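Long-range contacts in AB hydrolase-1 domain-containing protein (Parabacteroides distasonis, PDB 4Q34), which probably hydrolyses ester bonds as a member of the alpha/beta hydrolase family, its natural substrate being unknown: residues Lys60-Thr65 and Val171-Ser176; Glu70-Ile75 and Ile307-Leu312; Val243-Asp248 and Asp311-Trp316. One frame throughout, in Å; residues are numbered along the deposited sequence.

How the contacts relate
Contacts 1 and 3 reach the central sheet of the alpha/beta hydrolase fold, and contact 2 joins two helices beside it. Contacts 1 and 2 have centres about 10 Å apart and alternate along the chain: 60-65 and 70-75 come first, then 171-176, and much later 307-312. Trp62 and Phe72 pack against each other where these two meet, and both contacts touch the second subunit. Contact 3, whose centre lies about 11 Å from that of contact 2, shares Asp311 and Leu312 with it, both being on helix 306-319. Contacts 1 and 3 use strands 170-175 and 242-246, with centres about 13 Å apart. The C-terminal helix is thereby joined to helix 72-78 and to the sheet.

Contact 1: residues Lys60-Thr65 and Val171-Ser176; sequences KTWETT and VFITHS
The benzene ring of Trp62 presses into the C-terminal end of strand 170-175, and this is the tight part of the contact. Its CH2 lies 3.9 Å from Ile173 CG2, while Trp62 CZ2 is 3.9 Å from His175 CB. Between these two residues Thr174 offers its backbone: Thr174 O sits in the plane of the indole, at the edge, 4.0 Å from Trp62 CH2. Thr61 CG2 rests 3.8 Å above the plane of the Trp62 ring, toward the rim. A long, flat side chain suits a place where the nearest CA atoms, Thr61 and His175, are 8.6 Å apart. An alanine in place of Trp62 would probably open a gap beside Ile173 CG2 and His175 CB and leave Thr61 CG2 without the ring beneath it.

The looser side is polar and holds a water. That water donates to Thr61 OG1 at 2.9 Å and lies in the imidazole plane, 2.8 Å from His175 ND1. Thr61 OG1 is also bonded to Phe58 O, and His175 NE2 to His298 O; held at both nitrogens, the imidazole is probably restrained from turning. Ser176 follows with phi 61° and psi -114°, a backbone consistent with the nucleophile elbow of this family. The chemistry separates an apolar side, where the indole packs against the strand that leads into the probable elbow, from a polar side, where water links groups that do not meet directly.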
loop_
_atom_site.group_PDB
_atom_site.type_symbol
_atom_site.label_atom_id
_atom_site.label_comp_id
_atom_site.label_asym_id
_atom_site.label_seq_id
_atom_site.Cartn_x
_atom_site.Cartn_y
_atom_site.Cartn_z
ATOM N N LYS A 60 1.982 -4.706 -5.421
ATOM C CA LYS A 60 1.049 -5.155 -6.458
ATOM C C LYS A 60 1.664 -6.085 -7.515
ATOM O O LYS A 60 0.959 -6.928 -8.073
ATOM C CB LYS A 60 0.408 -3.910 -7.094
ATOM C CG LYS A 60 -0.661 -4.080 -8.144
ATOM C CD LYS A 60 -1.733 -5.061 -7.831
ATOM C CE LYS A 60 -3.084 -4.645 -8.394
ATOM N NZ LYS A 60 -3.667 -5.668 -9.243
ATOM N N THR A 61 2.978 -5.977 -7.711
ATOM C CA THR A 61 3.753 -6.928 -8.503
ATOM C C THR A 61 3.312 -8.355 -8.275
ATOM O O THR A 61 3.213 -9.120 -9.185
ATOM C CB THR A 61 5.238 -6.832 -8.159
ATOM O OG1 THR A 61 5.687 -5.496 -8.436
ATOM C CG2 THR A 61 6.057 -7.834 -8.947
ATOM N N TRP A 62 3.075 -8.679 -7.022
ATOM C CA TRP A 62 2.796 -10.027 -6.556
ATOM C C TRP A 62 1.351 -10.284 -6.165
ATOM O O TRP A 62 1.045 -11.384 -5.697
ATOM C CB TRP A 62 3.651 -10.258 -5.276
ATOM C CG TRP A 62 5.057 -9.864 -5.393
ATOM C CD1 TRP A 62 5.635 -8.734 -4.890
ATOM C CD2 TRP A 62 6.099 -10.596 -6.037
ATOM N NE1 TRP A 62 6.968 -8.707 -5.221
ATOM C CE2 TRP A 62 7.276 -9.837 -5.934
ATOM C CE3 TRP A 62 6.140 -11.821 -6.735
ATOM C CZ2 TRP A 62 8.509 -10.292 -6.443
ATOM C CZ3 TRP A 62 7.353 -12.285 -7.209
ATOM C CH2 TRP A 62 8.515 -11.509 -7.101
ATOM N N GLU A 63 0.479 -9.286 -6.309
ATOM C CA GLU A 63 -0.915 -9.386 -5.920
ATOM C C GLU A 63 -1.774 -9.803 -7.148
ATOM O O GLU A 63 -1.312 -10.500 -8.036
ATOM C CB GLU A 63 -1.387 -8.071 -5.296
ATOM C CG GLU A 63 -0.556 -7.663 -4.100
ATOM C CD GLU A 63 -0.811 -6.236 -3.578
ATOM O OE1 GLU A 63 -1.689 -5.536 -4.136
ATOM O OE2 GLU A 63 -0.146 -5.825 -2.573
ATOM N N THR A 64 -3.021 -9.363 -7.196
ATOM C CA THR A 64 -3.868 -9.649 -8.342
ATOM C C THR A 64 -3.176 -9.216 -9.620
ATOM O O THR A 64 -2.569 -8.125 -9.693
ATOM C CB THR A 64 -5.250 -8.949 -8.207
ATOM O OG1 THR A 64 -5.815 -9.251 -6.915
ATOM C CG2 THR A 64 -6.193 -9.389 -9.268
ATOM N N THR A 65 -3.254 -10.075 -10.632
ATOM C CA THR A 65 -2.660 -9.777 -11.934
ATOM C C THR A 65 -3.442 -8.646 -12.595
ATOM O O THR A 65 -4.596 -8.353 -12.241
ATOM C CB THR A 65 -2.647 -11.043 -12.828
ATOM O OG1 THR A 65 -3.974 -11.344 -13.315
ATOM C CG2 THR A 65 -2.076 -12.223 -12.099
ATOM N N VAL A 171 12.826 -17.084 2.951
ATOM C CA VAL A 171 13.235 -17.122 1.567
ATOM C C VAL A 171 12.883 -15.783 0.940
ATOM O O VAL A 171 11.773 -15.264 1.140
ATOM C CB VAL A 171 12.482 -18.248 0.807
ATOM C CG1 VAL A 171 12.834 -18.239 -0.665
ATOM C CG2 VAL A 171 12.751 -19.594 1.438
ATOM N N PHE A 172 13.822 -15.242 0.145
ATOM C CA PHE A 172 13.679 -13.925 -0.472
ATOM C C PHE A 172 13.373 -14.139 -1.945
ATOM O O PHE A 172 14.152 -14.805 -2.651
ATOM C CB PHE A 172 14.953 -13.090 -0.294
ATOM C CG PHE A 172 14.772 -11.583 -0.318
ATOM C CD1 PHE A 172 13.537 -10.963 -0.285
ATOM C CD2 PHE A 172 15.901 -10.768 -0.313
ATOM C CE1 PHE A 172 13.417 -9.583 -0.254
ATOM C CE2 PHE A 172 15.788 -9.379 -0.282
ATOM C CZ PHE A 172 14.549 -8.783 -0.280
ATOM N N ILE A 173 12.220 -13.634 -2.364
ATOM C CA ILE A 173 11.764 -13.741 -3.758
ATOM C C ILE A 173 11.772 -12.327 -4.322
ATOM O O ILE A 173 11.023 -11.487 -3.837
ATOM C CB ILE A 173 10.332 -14.300 -3.891
ATOM C CG1 ILE A 173 10.113 -15.488 -2.934
ATOM C CG2 ILE A 173 10.039 -14.676 -5.349
ATOM C CD1 ILE A 173 10.988 -16.670 -3.244
ATOM N N THR A 174 12.587 -12.083 -5.352
ATOM C CA THR A 174 12.828 -10.746 -5.865
ATOM C C THR A 174 12.506 -10.619 -7.335
ATOM O O THR A 174 12.373 -11.617 -8.065
ATOM C CB THR A 174 14.276 -10.277 -5.616
ATOM O OG1 THR A 174 15.198 -11.003 -6.431
ATOM C CG2 THR A 174 14.661 -10.429 -4.117
ATOM N N HIS A 175 12.384 -9.363 -7.758
ATOM C CA HIS A 175 12.102 -9.028 -9.143
ATOM C C HIS A 175 12.882 -7.811 -9.623
ATOM O O HIS A 175 12.822 -6.762 -9.013
ATOM C CB HIS A 175 10.613 -8.689 -9.266
ATOM C CG HIS A 175 10.168 -8.455 -10.674
ATOM N ND1 HIS A 175 9.245 -7.496 -11.012
ATOM C CD2 HIS A 175 10.487 -9.093 -11.827
ATOM C CE1 HIS A 175 9.061 -7.504 -12.316
ATOM N NE2 HIS A 175 9.762 -8.498 -12.826
ATOM N N SER A 176 13.602 -7.966 -10.743
ATOM C CA SER A 176 14.225 -6.858 -11.474
ATOM C C SER A 176 15.257 -6.103 -10.607
ATOM O O SER A 176 16.256 -6.708 -10.259
ATOM C CB SER A 176 13.152 -5.983 -12.108
ATOM O OG SER A 176 13.726 -5.286 -13.190
HETATM O O HOH W 1 8.318 -5.253 -9.672
#

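Contact 2: residues Glu70-Ile75 and Ile307-Leu312; sequences EGFQNI and IEVADL
Phe72, Ile75 and Ala310 carry this helix-helix contact, in which helix 72-78 meets the C-terminal helix 306-319; in the alpha/beta hydrolase fold the corresponding two helices lie on the same face of the central sheet. Ala310 is the meeting point. Its methyl group has Phe72 CE1 at 3.7 Å and Ile75 CG2 at 3.8 Å, so that both larger residues close on one small one. A residue no bigger than alanine suits this place, for the CA atoms of Phe72 and Ala310 are just 7.3 Å apart. The Phe72 ring also reaches the backbone, its CZ lying 4.0 Å from Ala310 CA, and Val309 CG1 comes to the ring edge 4.1 Å from that same Phe72 CZ. Ile75 branches at CB, and this divides its work: CG2, anti to the backbone N, goes to Ala310, while CD1 on the other branch approaches Ile307 CG1 at 4.3 Å, where the contact runs out toward the surface.

Gly71 takes the N-cap position ahead of Phe72, and its O receives the N-H of Ile75. Beyond the apolar patch, Glu70 OE1 forms a salt bridge with Arg78, and Asn74 OD1 is bonded to Gln11 of the second subunit. Asn74 ND2 turns back to Glu70 OE2 in a nearly straight bond of 2.9 Å (170° at the hydrogen), meeting the carboxylate from above its plane.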
loop_
_atom_site.group_PDB
_atom_site.type_symbol
_atom_site.label_atom_id
_atom_site.label_comp_id
_atom_site.label_asym_id
_atom_site.label_seq_id
_atom_site.Cartn_x
_atom_site.Cartn_y
_atom_site.Cartn_z
ATOM N N GLU A 70 -5.499 -14.469 -9.662
ATOM C CA GLU A 70 -4.683 -14.499 -8.445
ATOM C C GLU A 70 -3.211 -14.437 -8.773
ATOM O O GLU A 70 -2.744 -15.043 -9.755
ATOM C CB GLU A 70 -4.962 -15.793 -7.679
ATOM C CG GLU A 70 -6.347 -15.836 -7.075
ATOM C CD GLU A 70 -6.405 -16.963 -6.070
ATOM O OE1 GLU A 70 -5.806 -18.029 -6.364
ATOM O OE2 GLU A 70 -6.943 -16.757 -4.977
ATOM N N GLY A 71 -2.475 -13.699 -7.931
ATOM C CA GLY A 71 -1.044 -13.677 -7.946
ATOM C C GLY A 71 -0.426 -14.506 -6.848
ATOM O O GLY A 71 -1.107 -15.261 -6.109
ATOM N N PHE A 72 0.902 -14.368 -6.743
ATOM C CA PHE A 72 1.698 -15.154 -5.811
ATOM C C PHE A 72 1.268 -14.959 -4.352
ATOM O O PHE A 72 1.381 -15.875 -3.542
ATOM C CB PHE A 72 3.198 -14.815 -5.968
ATOM C CG PHE A 72 3.883 -15.555 -7.092
ATOM C CD1 PHE A 72 3.162 -16.212 -8.084
ATOM C CD2 PHE A 72 5.266 -15.635 -7.137
ATOM C CE1 PHE A 72 3.824 -16.884 -9.116
ATOM C CE2 PHE A 72 5.927 -16.309 -8.154
ATOM C CZ PHE A 72 5.198 -16.957 -9.133
ATOM N N GLN A 73 0.803 -13.753 -4.017
ATOM C CA GLN A 73 0.298 -13.510 -2.676
ATOM C C GLN A 73 -0.733 -14.597 -2.257
ATOM O O GLN A 73 -0.661 -15.164 -1.152
ATOM C CB GLN A 73 -0.333 -12.127 -2.575
ATOM C CG GLN A 73 -0.869 -11.830 -1.170
ATOM C CD GLN A 73 -1.349 -10.404 -1.006
ATOM O OE1 GLN A 73 -1.793 -9.782 -1.942
ATOM N NE2 GLN A 73 -1.183 -9.848 0.199
ATOM N N ASN A 74 -1.727 -14.820 -3.120
ATOM C CA ASN A 74 -2.766 -15.803 -2.885
ATOM C C ASN A 74 -2.296 -17.236 -3.126
ATOM O O ASN A 74 -2.613 -18.149 -2.318
ATOM C CB ASN A 74 -3.981 -15.531 -3.762
ATOM C CG ASN A 74 -4.784 -14.319 -3.324
ATOM O OD1 ASN A 74 -4.275 -13.381 -2.675
ATOM N ND2 ASN A 74 -6.040 -14.320 -3.699
ATOM N N ILE A 75 -1.555 -17.434 -4.208
ATOM C CA ILE A 75 -1.133 -18.773 -4.595
ATOM C C ILE A 75 -0.255 -19.430 -3.522
ATOM O O ILE A 75 -0.463 -20.586 -3.161
ATOM C CB ILE A 75 -0.380 -18.731 -5.924
ATOM C CG1 ILE A 75 -1.339 -18.358 -7.043
ATOM C CG2 ILE A 75 0.314 -20.088 -6.245
ATOM C CD1 ILE A 75 -0.660 -17.930 -8.331
ATOM N N ILE A 307 0.475 -19.729 -12.769
ATOM C CA ILE A 307 0.376 -20.917 -11.923
ATOM C C ILE A 307 1.500 -21.901 -12.266
ATOM O O ILE A 307 2.108 -22.517 -11.408
ATOM C CB ILE A 307 -1.039 -21.556 -11.981
ATOM C CG1 ILE A 307 -2.082 -20.577 -11.385
ATOM C CG2 ILE A 307 -1.035 -22.909 -11.274
ATOM C CD1 ILE A 307 -3.548 -20.955 -11.582
ATOM N N GLU A 308 1.744 -22.103 -13.553
ATOM C CA GLU A 308 2.843 -22.942 -14.001
ATOM C C GLU A 308 4.167 -22.356 -13.525
ATOM O O GLU A 308 5.080 -23.091 -13.158
ATOM C CB GLU A 308 2.849 -23.082 -15.539
ATOM C CG GLU A 308 1.561 -23.667 -16.111
ATOM C CD GLU A 308 1.586 -23.775 -17.631
ATOM O OE1 GLU A 308 2.509 -24.388 -18.180
ATOM O OE2 GLU A 308 0.666 -23.245 -18.280
ATOM N N VAL A 309 4.281 -21.020 -13.524
ATOM C CA VAL A 309 5.512 -20.346 -13.059
ATOM C C VAL A 309 5.664 -20.656 -11.538
ATOM O O VAL A 309 6.741 -21.034 -11.075
ATOM C CB VAL A 309 5.453 -18.846 -13.349
ATOM C CG1 VAL A 309 6.655 -18.134 -12.767
ATOM C CG2 VAL A 309 5.385 -18.562 -14.873
ATOM N N ALA A 310 4.551 -20.580 -10.825
ATOM C CA ALA A 310 4.524 -20.874 -9.383
ATOM C C ALA A 310 4.904 -22.333 -9.120
ATOM O O ALA A 310 5.654 -22.619 -8.205
ATOM C CB ALA A 310 3.164 -20.556 -8.779
ATOM N N ASP A 311 4.423 -23.267 -9.951
ATOM C CA ASP A 311 4.778 -24.658 -9.767
ATOM C C ASP A 311 6.296 -24.918 -9.856
ATOM O O ASP A 311 6.856 -25.747 -9.119
ATOM C CB ASP A 311 4.056 -25.561 -10.790
ATOM C CG ASP A 311 2.546 -25.674 -10.546
ATOM O OD1 ASP A 311 2.052 -25.346 -9.454
ATOM O OD2 ASP A 311 1.837 -26.092 -11.494
ATOM N N LEU A 312 6.948 -24.207 -10.771
ATOM C CA LEU A 312 8.401 -24.296 -10.932
ATOM C C LEU A 312 9.086 -23.830 -9.677
ATOM O O LEU A 312 10.023 -24.477 -9.191
ATOM C CB LEU A 312 8.913 -23.436 -12.089
ATOM C CG LEU A 312 8.782 -24.007 -13.489
ATOM C CD1 LEU A 312 9.193 -22.892 -14.431
ATOM C CD2 LEU A 312 9.641 -25.252 -13.654
#

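Contact 3: residues Val243-Asp248 and Asp311-Trp316; sequences VIYYGD and DLLSEW
Val243 and Trp316 reach toward each other tip to tip between strand 242-246 and the C-terminal helix, part of the helix-on-sheet layering of the alpha/beta hydrolase fold. The strand and helix segments run nearly antiparallel, at 165°, with their axes 10.9 Å apart at closest approach. Val243 and Tyr245, two residues apart, both point from the strand toward the helix, and each meets it in a different way.

Val243 lies over a face of the indole. Its CG1 stands 3.5 Å from the centroid of the Trp316 six-membered ring and only 8° off the ring normal, a CH-pi contact. The torsion that puts it there is a less favoured one for valine: CG1 sits between the backbone N and the carbonyl carbon (chi1 67°), the crowded position. Val243 CB follows the same face, 3.5 Å from Trp316 CE2. A compact branched residue fits this place because two of its carbons can lie on the flat ring at once. Trp316 also touches Ala194 and Pro241.

Tyr245 sends its ring across to the helix, so that its hydroxyl rather than its face does the touching. OH comes to 3.6 Å from Leu313 CA, with Trp316 CB nearby, while CE1 approaches Leu312 CB more loosely. The Tyr245 ring stacks on that of Tyr198, and Leu313 packs on Ala196 and Tyr198, so the neighbouring strand 192-198 shares in the interface. A phenol suits this mixed setting: its ring packs among apolar groups, and its polar end finds water next to the helix backbone. Tyr245 OH is 3.7 Å from Leu312 O and makes no direct bond to it; a water in the plane of the tyrosine ring, 2.7 Å from Tyr245 OH, donates to Leu312 O at 3.1 Å, the same oxygen that accepts the helical bond from Trp316 N.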
loop_
_atom_site.group_PDB
_atom_site.type_symbol
_atom_site.label_atom_id
_atom_site.label_comp_id
_atom_site.label_asym_id
_atom_site.label_seq_id
_atom_site.Cartn_x
_atom_site.Cartn_y
_atom_site.Cartn_z
ATOM N N VAL A 243 18.094 -19.288 -7.297
ATOM C CA VAL A 243 17.512 -19.567 -8.625
ATOM C C VAL A 243 17.140 -18.228 -9.286
ATOM O O VAL A 243 16.678 -17.316 -8.648
ATOM C CB VAL A 243 16.335 -20.600 -8.571
ATOM C CG1 VAL A 243 15.125 -20.030 -7.822
ATOM C CG2 VAL A 243 15.888 -21.003 -9.974
ATOM N N ILE A 244 17.345 -18.158 -10.595
ATOM C CA ILE A 244 17.085 -16.974 -11.393
ATOM C C ILE A 244 16.248 -17.405 -12.591
ATOM O O ILE A 244 16.615 -18.381 -13.244
ATOM C CB ILE A 244 18.409 -16.360 -11.845
ATOM C CG1 ILE A 244 19.144 -15.767 -10.627
ATOM C CG2 ILE A 244 18.185 -15.248 -12.860
ATOM C CD1 ILE A 244 20.624 -15.604 -10.862
ATOM N N TYR A 245 15.131 -16.696 -12.848
ATOM C CA TYR A 245 14.235 -16.993 -13.976
ATOM C C TYR A 245 14.192 -15.844 -14.977
ATOM O O TYR A 245 14.094 -14.679 -14.589
ATOM C CB TYR A 245 12.798 -17.284 -13.511
ATOM C CG TYR A 245 12.654 -18.411 -12.536
ATOM C CD1 TYR A 245 12.585 -19.724 -12.960
ATOM C CD2 TYR A 245 12.573 -18.160 -11.170
ATOM C CE1 TYR A 245 12.464 -20.782 -12.059
ATOM C CE2 TYR A 245 12.413 -19.200 -10.266
ATOM C CZ TYR A 245 12.380 -20.511 -10.715
ATOM O OH TYR A 245 12.219 -21.528 -9.791
ATOM N N TYR A 246 14.282 -16.165 -16.270
ATOM C CA TYR A 246 14.039 -15.217 -17.340
ATOM C C TYR A 246 12.965 -15.749 -18.267
ATOM O O TYR A 246 12.932 -16.943 -18.600
ATOM C CB TYR A 246 15.324 -14.878 -18.167
ATOM C CG TYR A 246 16.258 -13.949 -17.436
ATOM C CD1 TYR A 246 16.121 -12.578 -17.535
ATOM C CD2 TYR A 246 17.254 -14.446 -16.616
ATOM C CE1 TYR A 246 16.952 -11.721 -16.809
ATOM C CE2 TYR A 246 18.085 -13.591 -15.883
ATOM C CZ TYR A 246 17.926 -12.256 -15.979
ATOM O OH TYR A 246 18.751 -11.419 -15.249
ATOM N N GLY A 247 12.120 -14.845 -18.730
ATOM C CA GLY A 247 11.071 -15.189 -19.686
ATOM C C GLY A 247 11.506 -15.188 -21.152
ATOM O O GLY A 247 12.674 -15.433 -21.485
ATOM N N ASP A 248 10.540 -14.860 -22.003
ATOM C CA ASP A 248 10.639 -15.105 -23.459
ATOM C C ASP A 248 10.739 -13.797 -24.215
ATOM O O ASP A 248 10.775 -12.720 -23.627
ATOM C CB ASP A 248 9.375 -15.875 -23.861
ATOM C CG ASP A 248 9.572 -16.767 -25.059
ATOM O OD1 ASP A 248 10.602 -16.635 -25.758
ATOM O OD2 ASP A 248 8.662 -17.603 -25.291
ATOM N N ASP A 311 4.423 -23.267 -9.951
ATOM C CA ASP A 311 4.778 -24.658 -9.767
ATOM C C ASP A 311 6.296 -24.918 -9.856
ATOM O O ASP A 311 6.856 -25.747 -9.119
ATOM C CB ASP A 311 4.056 -25.561 -10.790
ATOM C CG ASP A 311 2.546 -25.674 -10.546
ATOM O OD1 ASP A 311 2.052 -25.346 -9.454
ATOM O OD2 ASP A 311 1.837 -26.092 -11.494
ATOM N N LEU A 312 6.948 -24.207 -10.771
ATOM C CA LEU A 312 8.401 -24.296 -10.932
ATOM C C LEU A 312 9.086 -23.830 -9.677
ATOM O O LEU A 312 10.023 -24.477 -9.191
ATOM C CB LEU A 312 8.913 -23.436 -12.089
ATOM C CG LEU A 312 8.782 -24.007 -13.489
ATOM C CD1 LEU A 312 9.193 -22.892 -14.431
ATOM C CD2 LEU A 312 9.641 -25.252 -13.654
ATOM N N LEU A 313 8.632 -22.703 -9.148
ATOM C CA LEU A 313 9.184 -22.228 -7.900
ATOM C C LEU A 313 8.929 -23.226 -6.735
ATOM O O LEU A 313 9.852 -23.515 -5.950
ATOM C CB LEU A 313 8.657 -20.827 -7.549
ATOM C CG LEU A 313 9.180 -20.216 -6.242
ATOM C CD1 LEU A 313 10.698 -20.152 -6.146
ATOM C CD2 LEU A 313 8.539 -18.851 -6.046
ATOM N N SER A 314 7.707 -23.717 -6.596
ATOM C CA SER A 314 7.398 -24.703 -5.519
ATOM C C SER A 314 8.322 -25.920 -5.627
ATOM O O SER A 314 8.759 -26.463 -4.649
ATOM C CB SER A 314 5.958 -25.196 -5.597
ATOM O OG SER A 314 5.034 -24.214 -5.170
ATOM N N GLU A 315 8.587 -26.368 -6.854
ATOM C CA GLU A 315 9.434 -27.499 -7.067
ATOM C C GLU A 315 10.849 -27.240 -6.519
ATOM O O GLU A 315 11.428 -28.063 -5.815
ATOM C CB GLU A 315 9.454 -27.869 -8.596
ATOM C CG GLU A 315 10.378 -29.023 -8.957
ATOM C CD GLU A 315 10.330 -29.386 -10.444
ATOM O OE1 GLU A 315 10.827 -28.569 -11.211
ATOM O OE2 GLU A 315 9.836 -30.482 -10.791
ATOM N N TRP A 316 11.414 -26.099 -6.890
ATOM C CA TRP A 316 12.760 -25.724 -6.431
ATOM C C TRP A 316 12.795 -25.611 -4.922
ATOM O O TRP A 316 13.701 -26.109 -4.275
ATOM C CB TRP A 316 13.141 -24.404 -7.058
ATOM C CG TRP A 316 14.513 -23.994 -6.805
ATOM C CD1 TRP A 316 15.639 -24.460 -7.404
ATOM C CD2 TRP A 316 14.933 -23.000 -5.874
ATOM N NE1 TRP A 316 16.743 -23.814 -6.877
ATOM C CE2 TRP A 316 16.340 -22.922 -5.948
ATOM C CE3 TRP A 316 14.260 -22.194 -4.970
ATOM C CZ2 TRP A 316 17.085 -22.015 -5.179
ATOM C CZ3 TRP A 316 15.005 -21.287 -4.213
ATOM C CH2 TRP A 316 16.406 -21.226 -4.337
HETATM O O HOH W 2 12.645 -24.042 -10.757
#